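Local structure of capsid protein (3N7X) at residues K103-W111 with V295-S305; I240-V251 with L309-T317. The protein builds the icosahedral shell of a shrimp-infecting densovirus, sixty beta-barrel subunits assembling into a capsid that also binds calcium ions. All coordinates share one frame; numbering follows the deposited sequence.

Overall arrangement
The four segments alternate along the chain: 103-111, 240-251, 295-305 and 309-317, so the two contacts interlock rather than follow one another. Their centres lie about 17 Å apart, on the same side of the chain's centre. Interaction 1 sets the end of helix 97-109 against the end of strand 281-296, which belongs to an antiparallel sheet of the barrel. Interaction 2 joins the long loop between strands 220-221 and 264-268 to short strand 312-313, the next strand in the chain after 281-296. L312 bridges them, its methyls packing on the backbone of T108, Y109 and G110, and R296 touches Y311. Both contacts reach the same neighbouring subunit, tying this part of the fold to capsid assembly.

Interaction 1: residues K103-W111 with V295-S305; sequences KSMMKTYGW and VRLPPQGCVAS
Y109, the last residue of its helix, lays its ring against P298, whose CB sits 3.6 Å from the ring centroid in a CH-pi contact. The opposite face of the ring is covered by T108 CG2 from the helix itself, so the phenol is clamped between a proline and a threonine methyl. P299 adds a second rigid apolar surface, its CD 3.5 Å from Y109 CE1, while S305 OG comes to the ring edge. CG of Y109 stands beside the backbone N (chi1 -60°), which carries the ring out along the 298-305 loop. This is the tight part of the contact. Toward the hydroxyl it gives way to the solvent side at exposed A304, whose CA lies 3.4 Å from Y109 OH; the hydroxyl itself is hydrogen-bonded to Q97 of a second subunit.

M105 packs along the other flank. Its flexible thioether suits an uneven surface, with SD 3.8 Å from L297 CD2 and CG 3.6 Å from R296 O. On the next residue, the side chains of M106 and V295 cross at about a right angle, with M106 CG 3.7 Å from V295 CG2. Between these side chains the backbones are joined by a nearly straight hydrogen bond, R296 N to G110 O at 3.0 Å. G110 leaves the helix with a positive phi of 105°, a conformation that suits glycine, and the chain then enters an antiparallel, non-hydrogen-bonded pairing of W111 with V295.

Helix 97-109 thus runs directly into strand 111-131, which pairs with strand 281-296, while V295 and L297 also pack on I46 of strand 45-59 along the same sheet.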
loop_
_atom_site.group_PDB
_atom_site.type_symbol
_atom_site.label_atom_id
_atom_site.label_comp_id
_atom_site.label_asym_id
_atom_site.label_seq_id
_atom_site.Cartn_x
_atom_site.Cartn_y
_atom_site.Cartn_z
ATOM N N LYS A 103 94.214 11.298 31.605
ATOM C CA LYS A 103 94.671 12.279 32.578
ATOM C C LYS A 103 95.114 13.592 31.928
ATOM O O LYS A 103 94.675 14.677 32.316
ATOM C CB LYS A 103 95.826 11.664 33.362
ATOM C CG LYS A 103 96.472 12.528 34.417
ATOM C CD LYS A 103 97.639 11.738 34.981
ATOM C CE LYS A 103 98.420 12.483 36.029
ATOM N NZ LYS A 103 99.626 11.679 36.375
ATOM N N SER A 104 95.978 13.487 30.927
ATOM C CA SER A 104 96.494 14.668 30.258
ATOM C C SER A 104 95.397 15.484 29.578
ATOM O O SER A 104 95.355 16.713 29.692
ATOM C CB SER A 104 97.552 14.256 29.235
ATOM O OG SER A 104 98.346 15.369 28.870
ATOM N N MET A 105 94.513 14.797 28.864
ATOM C CA MET A 105 93.424 15.463 28.171
ATOM C C MET A 105 92.480 16.129 29.176
ATOM O O MET A 105 92.050 17.264 28.975
ATOM C CB MET A 105 92.666 14.456 27.312
ATOM C CG MET A 105 91.915 15.080 26.155
ATOM S SD MET A 105 90.934 13.867 25.253
ATOM C CE MET A 105 92.220 12.918 24.505
ATOM N N MET A 106 92.160 15.419 30.255
ATOM C CA MET A 106 91.290 15.953 31.298
ATOM C C MET A 106 91.861 17.247 31.827
ATOM O O MET A 106 91.191 18.276 31.867
ATOM C CB MET A 106 91.224 15.016 32.492
ATOM C CG MET A 106 90.402 13.797 32.327
ATOM S SD MET A 106 90.565 12.892 33.864
ATOM C CE MET A 106 89.678 13.974 35.014
ATOM N N LYS A 107 93.105 17.151 32.274
ATOM C CA LYS A 107 93.820 18.266 32.854
ATOM C C LYS A 107 93.771 19.522 32.009
ATOM O O LYS A 107 93.489 20.608 32.510
ATOM C CB LYS A 107 95.282 17.875 33.080
ATOM C CG LYS A 107 96.151 19.015 33.601
ATOM C CD LYS A 107 97.632 18.656 33.574
ATOM C CE LYS A 107 98.108 18.374 32.151
ATOM N NZ LYS A 107 99.571 18.053 32.074
ATOM N N THR A 108 94.038 19.370 30.722
ATOM C CA THR A 108 94.083 20.514 29.833
ATOM C C THR A 108 92.783 20.988 29.204
ATOM O O THR A 108 92.546 22.189 29.109
ATOM C CB THR A 108 95.079 20.255 28.697
ATOM O OG1 THR A 108 96.361 19.941 29.256
ATOM C CG2 THR A 108 95.197 21.480 27.804
ATOM N N TYR A 109 91.937 20.063 28.777
ATOM C CA TYR A 109 90.718 20.470 28.104
ATOM C C TYR A 109 89.414 20.421 28.880
ATOM O O TYR A 109 88.405 20.940 28.413
ATOM C CB TYR A 109 90.612 19.695 26.793
ATOM C CG TYR A 109 91.796 19.994 25.897
ATOM C CD1 TYR A 109 91.894 21.219 25.234
ATOM C CD2 TYR A 109 92.859 19.094 25.779
ATOM C CE1 TYR A 109 93.021 21.545 24.482
ATOM C CE2 TYR A 109 93.998 19.417 25.028
ATOM C CZ TYR A 109 94.067 20.645 24.385
ATOM O OH TYR A 109 95.182 20.990 23.656
ATOM N N GLY A 110 89.420 19.807 30.057
ATOM C CA GLY A 110 88.201 19.786 30.848
ATOM C C GLY A 110 87.398 18.504 30.913
ATOM O O GLY A 110 87.464 17.652 30.020
ATOM N N TRP A 111 86.611 18.388 31.978
ATOM C CA TRP A 111 85.793 17.210 32.201
ATOM C C TRP A 111 84.561 17.513 33.054
ATOM O O TRP A 111 84.451 18.584 33.656
ATOM C CB TRP A 111 86.632 16.135 32.894
ATOM C CG TRP A 111 87.397 16.668 34.077
ATOM C CD1 TRP A 111 88.692 17.099 34.088
ATOM C CD2 TRP A 111 86.898 16.867 35.409
ATOM N NE1 TRP A 111 89.033 17.554 35.341
ATOM C CE2 TRP A 111 87.950 17.422 36.171
ATOM C CE3 TRP A 111 85.663 16.632 36.030
ATOM C CZ2 TRP A 111 87.809 17.744 37.530
ATOM C CZ3 TRP A 111 85.519 16.953 37.383
ATOM C CH2 TRP A 111 86.590 17.503 38.116
ATOM N N VAL A 295 84.927 13.710 29.018
ATOM C CA VAL A 295 86.114 14.509 28.802
ATOM C C VAL A 295 86.042 15.216 27.467
ATOM O O VAL A 295 85.651 14.650 26.444
ATOM C CB VAL A 295 87.387 13.651 28.840
ATOM C CG1 VAL A 295 88.607 14.529 28.630
ATOM C CG2 VAL A 295 87.478 12.920 30.166
ATOM N N ARG A 296 86.444 16.471 27.505
ATOM C CA ARG A 296 86.448 17.345 26.358
ATOM C C ARG A 296 87.660 17.036 25.458
ATOM O O ARG A 296 88.758 16.769 25.952
ATOM C CB ARG A 296 86.477 18.767 26.911
ATOM C CG ARG A 296 86.287 19.854 25.935
ATOM C CD ARG A 296 84.895 19.932 25.362
ATOM N NE ARG A 296 84.982 20.957 24.335
ATOM C CZ ARG A 296 84.866 22.256 24.572
ATOM N NH1 ARG A 296 84.616 22.691 25.798
ATOM N NH2 ARG A 296 85.092 23.123 23.598
ATOM N N LEU A 297 87.462 17.045 24.142
ATOM C CA LEU A 297 88.558 16.770 23.206
ATOM C C LEU A 297 89.356 18.021 22.853
ATOM O O LEU A 297 88.845 19.143 22.926
ATOM C CB LEU A 297 88.016 16.176 21.905
ATOM C CG LEU A 297 87.549 14.722 21.895
ATOM C CD1 LEU A 297 86.872 14.409 20.568
ATOM C CD2 LEU A 297 88.741 13.811 22.109
ATOM N N PRO A 298 90.632 17.851 22.484
ATOM C CA PRO A 298 91.410 19.039 22.127
ATOM C C PRO A 298 90.897 19.548 20.782
ATOM O O PRO A 298 90.213 18.824 20.061
ATOM C CB PRO A 298 92.845 18.515 22.061
ATOM C CG PRO A 298 92.676 17.079 21.734
ATOM C CD PRO A 298 91.491 16.659 22.561
ATOM N N PRO A 299 91.209 20.801 20.430
ATOM C CA PRO A 299 90.741 21.349 19.154
ATOM C C PRO A 299 91.476 20.771 17.957
ATOM O O PRO A 299 92.495 20.097 18.111
ATOM C CB PRO A 299 91.004 22.839 19.314
ATOM C CG PRO A 299 92.296 22.837 20.088
ATOM C CD PRO A 299 92.052 21.778 21.148
ATOM N N GLN A 300 90.949 21.024 16.763
ATOM C CA GLN A 300 91.600 20.562 15.547
ATOM C C GLN A 300 92.873 21.403 15.467
ATOM O O GLN A 300 92.958 22.454 16.100
ATOM C CB GLN A 300 90.721 20.842 14.326
ATOM C CG GLN A 300 89.393 20.099 14.298
ATOM C CD GLN A 300 89.557 18.592 14.179
ATOM O OE1 GLN A 300 90.663 18.091 13.989
ATOM N NE2 GLN A 300 88.450 17.864 14.281
ATOM N N GLY A 301 93.863 20.953 14.708
ATOM C CA GLY A 301 95.083 21.733 14.600
ATOM C C GLY A 301 96.298 21.127 15.276
ATOM O O GLY A 301 96.246 20.016 15.814
ATOM N N CYS A 302 97.396 21.876 15.271
ATOM C CA CYS A 302 98.637 21.382 15.848
ATOM C C CYS A 302 99.190 22.117 17.056
ATOM O O CYS A 302 100.378 22.008 17.351
ATOM C CB CYS A 302 99.700 21.315 14.760
ATOM S SG CYS A 302 99.234 20.195 13.431
ATOM N N VAL A 303 98.347 22.860 17.758
ATOM C CA VAL A 303 98.805 23.562 18.951
ATOM C C VAL A 303 97.781 23.409 20.061
ATOM O O VAL A 303 96.602 23.199 19.801
ATOM C CB VAL A 303 99.015 25.082 18.696
ATOM C CG1 VAL A 303 99.888 25.290 17.479
ATOM C CG2 VAL A 303 97.677 25.787 18.528
ATOM N N ALA A 304 98.232 23.483 21.304
ATOM C CA ALA A 304 97.299 23.410 22.418
ATOM C C ALA A 304 96.646 24.793 22.414
ATOM O O ALA A 304 97.326 25.812 22.243
ATOM C CB ALA A 304 98.048 23.181 23.718
ATOM N N SER A 305 95.335 24.851 22.573
ATOM C CA SER A 305 94.681 26.151 22.569
ATOM C C SER A 305 94.825 26.828 23.934
ATOM O O SER A 305 95.521 26.321 24.812
ATOM C CB SER A 305 93.211 25.973 22.207
ATOM O OG SER A 305 92.637 24.919 22.960
#

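Interaction 2: residues I240-V251 with L309-T317; sequences IKWDKPSLGNLV and LQYLHAPCT
H313 meets P245 because its imidazole swings to the side of its own backbone N (chi1 -75°) and then turns about CB-CG (chi2 58°), which sets one ring face against the proline. P245 CD lies 3.6 Å from the imidazole centroid, almost on the ring normal, a CH-pi contact for which the rigid pyrrolidine ring of P245, offering its CD, is well suited. W242 takes the less common rotamer with CG between backbone N and carbonyl carbon (chi1 53°), bringing its indole to H313 obliquely, with NE1 3.6 Å from H313 CD2. That same NE1 donates to V251 O, which holds the indole.

Both nitrogens of H313 are engaged in the plane of the ring. NE2 accepts from V251 N at 2.9 Å, so the imidazole takes up the backbone N-H of V251, and ND1 donates to Y311 O at 2.9 Å, a donor lying above that carbonyl plane. Beside the ring, D243 and A314 make a single antiparallel bridge with a bond in each direction, the shorter being D243 N to A314 O at 2.7 Å.

Within the type I turn from P245 to G248, L247 N donates to L309 O at 3.0 Å. G248 lets the chains come close: its CA approaches Q310 O to 3.2 Å, where a side chain would collide. One water links S246 N with L309 O and L312 O, and another joins N249 O to Q310 O. The side-chain amide of Q310 instead bonds I325, Q239 and H327 of a neighbouring subunit.

With one ring nitrogen donating and the other accepting, H313 is probably neutral with its proton on ND1, serving as a polar crosslink between backbones in a buried place.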
loop_
_atom_site.group_PDB
_atom_site.type_symbol
_atom_site.label_atom_id
_atom_site.label_comp_id
_atom_site.label_asym_id
_atom_site.label_seq_id
_atom_site.Cartn_x
_atom_site.Cartn_y
_atom_site.Cartn_z
ATOM N N ILE A 240 79.913 24.400 50.426
ATOM C CA ILE A 240 80.514 23.812 49.235
ATOM C C ILE A 240 80.402 24.675 47.989
ATOM O O ILE A 240 79.312 25.104 47.617
ATOM C CB ILE A 240 79.872 22.456 48.907
ATOM C CG1 ILE A 240 79.915 21.547 50.135
ATOM C CG2 ILE A 240 80.601 21.816 47.734
ATOM C CD1 ILE A 240 81.314 21.297 50.662
ATOM N N LYS A 241 81.533 24.905 47.332
ATOM C CA LYS A 241 81.540 25.706 46.117
ATOM C C LYS A 241 82.781 25.422 45.279
ATOM O O LYS A 241 83.835 25.087 45.818
ATOM C CB LYS A 241 81.513 27.190 46.468
ATOM C CG LYS A 241 82.812 27.699 47.061
ATOM C CD LYS A 241 82.729 29.192 47.315
ATOM C CE LYS A 241 84.106 29.813 47.513
ATOM N NZ LYS A 241 84.777 29.308 48.729
ATOM N N TRP A 242 82.648 25.548 43.959
ATOM C CA TRP A 242 83.780 25.347 43.062
ATOM C C TRP A 242 84.316 26.736 42.739
ATOM O O TRP A 242 83.701 27.733 43.120
ATOM C CB TRP A 242 83.351 24.608 41.790
ATOM C CG TRP A 242 82.197 25.211 41.043
ATOM C CD1 TRP A 242 82.182 26.400 40.366
ATOM C CD2 TRP A 242 80.898 24.629 40.858
ATOM N NE1 TRP A 242 80.956 26.591 39.769
ATOM C CE2 TRP A 242 80.149 25.521 40.054
ATOM C CE3 TRP A 242 80.293 23.440 41.294
ATOM C CZ2 TRP A 242 78.828 25.260 39.676
ATOM C CZ3 TRP A 242 78.977 23.181 40.918
ATOM C CH2 TRP A 242 78.259 24.089 40.116
ATOM N N ASP A 243 85.447 26.816 42.046
ATOM C CA ASP A 243 86.033 28.118 41.734
ATOM C C ASP A 243 85.986 28.527 40.274
ATOM O O ASP A 243 85.923 27.687 39.371
ATOM C CB ASP A 243 87.476 28.176 42.227
ATOM C CG ASP A 243 87.590 27.917 43.718
ATOM O OD1 ASP A 243 86.838 28.551 44.496
ATOM O OD2 ASP A 243 88.431 27.081 44.114
ATOM N N LYS A 244 86.040 29.839 40.062
ATOM C CA LYS A 244 85.983 30.438 38.736
ATOM C C LYS A 244 87.194 30.115 37.872
ATOM O O LYS A 244 88.255 29.746 38.375
ATOM C CB LYS A 244 85.870 31.961 38.859
ATOM C CG LYS A 244 87.135 32.629 39.404
ATOM C CD LYS A 244 86.984 34.146 39.540
ATOM C CE LYS A 244 86.821 34.855 38.193
ATOM N NZ LYS A 244 88.036 34.752 37.331
ATOM N N PRO A 245 87.040 30.242 36.546
ATOM C CA PRO A 245 88.136 29.975 35.608
ATOM C C PRO A 245 89.220 31.046 35.800
ATOM O O PRO A 245 88.944 32.111 36.361
ATOM C CB PRO A 245 87.456 30.094 34.241
ATOM C CG PRO A 245 86.025 29.706 34.530
ATOM C CD PRO A 245 85.761 30.416 35.830
ATOM N N SER A 246 90.438 30.763 35.340
ATOM C CA SER A 246 91.557 31.706 35.446
ATOM C C SER A 246 91.193 33.029 34.794
ATOM O O SER A 246 91.361 34.086 35.392
ATOM C CB SER A 246 92.799 31.177 34.728
ATOM O OG SER A 246 93.132 29.872 35.143
ATOM N N LEU A 247 90.705 32.957 33.558
ATOM C CA LEU A 247 90.336 34.151 32.809
ATOM C C LEU A 247 88.857 34.226 32.482
ATOM O O LEU A 247 88.490 34.683 31.401
ATOM C CB LEU A 247 91.103 34.201 31.493
ATOM C CG LEU A 247 92.616 34.043 31.532
ATOM C CD1 LEU A 247 93.143 34.149 30.107
ATOM C CD2 LEU A 247 93.236 35.113 32.424
ATOM N N GLY A 248 87.998 33.792 33.391
ATOM C CA GLY A 248 86.588 33.839 33.072
ATOM C C GLY A 248 85.642 33.981 34.235
ATOM O O GLY A 248 85.995 33.739 35.390
ATOM N N ASN A 249 84.417 34.368 33.905
ATOM C CA ASN A 249 83.368 34.564 34.885
ATOM C C ASN A 249 82.956 33.253 35.535
ATOM O O ASN A 249 82.973 32.195 34.905
ATOM C CB ASN A 249 82.149 35.179 34.207
ATOM C CG ASN A 249 82.481 36.444 33.455
ATOM O OD1 ASN A 249 81.923 36.709 32.389
ATOM N ND2 ASN A 249 83.384 37.243 34.010
ATOM N N LEU A 250 82.578 33.335 36.803
ATOM C CA LEU A 250 82.118 32.171 37.534
ATOM C C LEU A 250 80.685 31.877 37.087
ATOM O O LEU A 250 79.877 32.790 36.930
ATOM C CB LEU A 250 82.133 32.457 39.034
ATOM C CG LEU A 250 81.435 31.424 39.920
ATOM C CD1 LEU A 250 82.207 30.106 39.888
ATOM C CD2 LEU A 250 81.339 31.965 41.340
ATOM N N VAL A 251 80.379 30.604 36.867
ATOM C CA VAL A 251 79.039 30.202 36.467
ATOM C C VAL A 251 78.546 29.234 37.537
ATOM O O VAL A 251 79.196 28.229 37.821
ATOM C CB VAL A 251 79.051 29.520 35.085
ATOM C CG1 VAL A 251 77.660 29.048 34.717
ATOM C CG2 VAL A 251 79.554 30.498 34.042
ATOM N N LEU A 309 90.810 28.531 29.089
ATOM C CA LEU A 309 91.094 29.257 30.321
ATOM C C LEU A 309 89.944 30.176 30.718
ATOM O O LEU A 309 89.832 30.579 31.878
ATOM C CB LEU A 309 92.367 30.091 30.172
ATOM C CG LEU A 309 93.681 29.317 30.042
ATOM C CD1 LEU A 309 94.837 30.293 29.901
ATOM C CD2 LEU A 309 93.880 28.428 31.259
ATOM N N GLN A 310 89.091 30.505 29.753
ATOM C CA GLN A 310 87.963 31.392 30.001
ATOM C C GLN A 310 86.743 30.701 30.590
ATOM O O GLN A 310 85.886 31.360 31.181
ATOM C CB GLN A 310 87.536 32.091 28.710
ATOM C CG GLN A 310 88.494 33.135 28.192
ATOM C CD GLN A 310 87.936 33.855 26.984
ATOM O OE1 GLN A 310 86.853 34.435 27.043
ATOM N NE2 GLN A 310 88.669 33.822 25.880
ATOM N N TYR A 311 86.647 29.383 30.433
ATOM C CA TYR A 311 85.479 28.684 30.954
ATOM C C TYR A 311 85.739 27.453 31.817
ATOM O O TYR A 311 84.814 26.937 32.438
ATOM C CB TYR A 311 84.531 28.323 29.800
ATOM C CG TYR A 311 85.151 27.438 28.748
ATOM C CD1 TYR A 311 85.279 26.064 28.949
ATOM C CD2 TYR A 311 85.638 27.977 27.556
ATOM C CE1 TYR A 311 85.875 25.245 27.989
ATOM C CE2 TYR A 311 86.239 27.171 26.590
ATOM C CZ TYR A 311 86.354 25.804 26.812
ATOM O OH TYR A 311 86.946 25.002 25.860
ATOM N N LEU A 312 86.974 26.970 31.862
ATOM C CA LEU A 312 87.254 25.811 32.706
ATOM C C LEU A 312 87.255 26.225 34.169
ATOM O O LEU A 312 88.080 27.028 34.600
ATOM C CB LEU A 312 88.608 25.179 32.373
ATOM C CG LEU A 312 88.688 24.305 31.122
ATOM C CD1 LEU A 312 90.015 23.554 31.134
ATOM C CD2 LEU A 312 87.532 23.314 31.097
ATOM N N HIS A 313 86.315 25.685 34.930
ATOM C CA HIS A 313 86.234 25.997 36.346
ATOM C C HIS A 313 87.148 25.064 37.128
ATOM O O HIS A 313 87.609 24.048 36.610
ATOM C CB HIS A 313 84.793 25.844 36.839
ATOM C CG HIS A 313 83.891 26.963 36.424
ATOM N ND1 HIS A 313 83.682 27.301 35.103
ATOM C CD2 HIS A 313 83.145 27.824 37.157
ATOM C CE1 HIS A 313 82.845 28.321 35.043
ATOM N NE2 HIS A 313 82.503 28.658 36.275
ATOM N N ALA A 314 87.418 25.422 38.375
ATOM C CA ALA A 314 88.260 24.594 39.225
ATOM C C ALA A 314 87.346 23.915 40.236
ATOM O O ALA A 314 86.554 24.571 40.919
ATOM C CB ALA A 314 89.297 25.447 39.938
ATOM N N PRO A 315 87.433 22.587 40.333
ATOM C CA PRO A 315 86.593 21.849 41.276
ATOM C C PRO A 315 86.960 22.125 42.725
ATOM O O PRO A 315 88.070 22.562 43.033
ATOM C CB PRO A 315 86.847 20.396 40.893
ATOM C CG PRO A 315 88.281 20.423 40.441
ATOM C CD PRO A 315 88.311 21.672 39.581
ATOM N N CYS A 316 86.012 21.867 43.612
ATOM C CA CYS A 316 86.228 22.049 45.033
ATOM C C CYS A 316 87.100 20.887 45.512
ATOM O O CYS A 316 86.984 19.766 45.006
ATOM C CB CYS A 316 84.881 22.020 45.758
ATOM S SG CYS A 316 84.947 22.401 47.523
ATOM N N THR A 317 87.980 21.153 46.472
ATOM C CA THR A 317 88.840 20.107 47.024
ATOM C C THR A 317 88.851 20.168 48.549
ATOM O O THR A 317 88.540 21.205 49.147
ATOM C CB THR A 317 90.300 20.229 46.517
ATOM O OG1 THR A 317 90.837 21.500 46.897
ATOM C CG2 THR A 317 90.356 20.089 45.003
HETATM O O HOH W 1 90.420 28.343 33.828
HETATM O O HOH W 2 83.415 31.337 32.336
#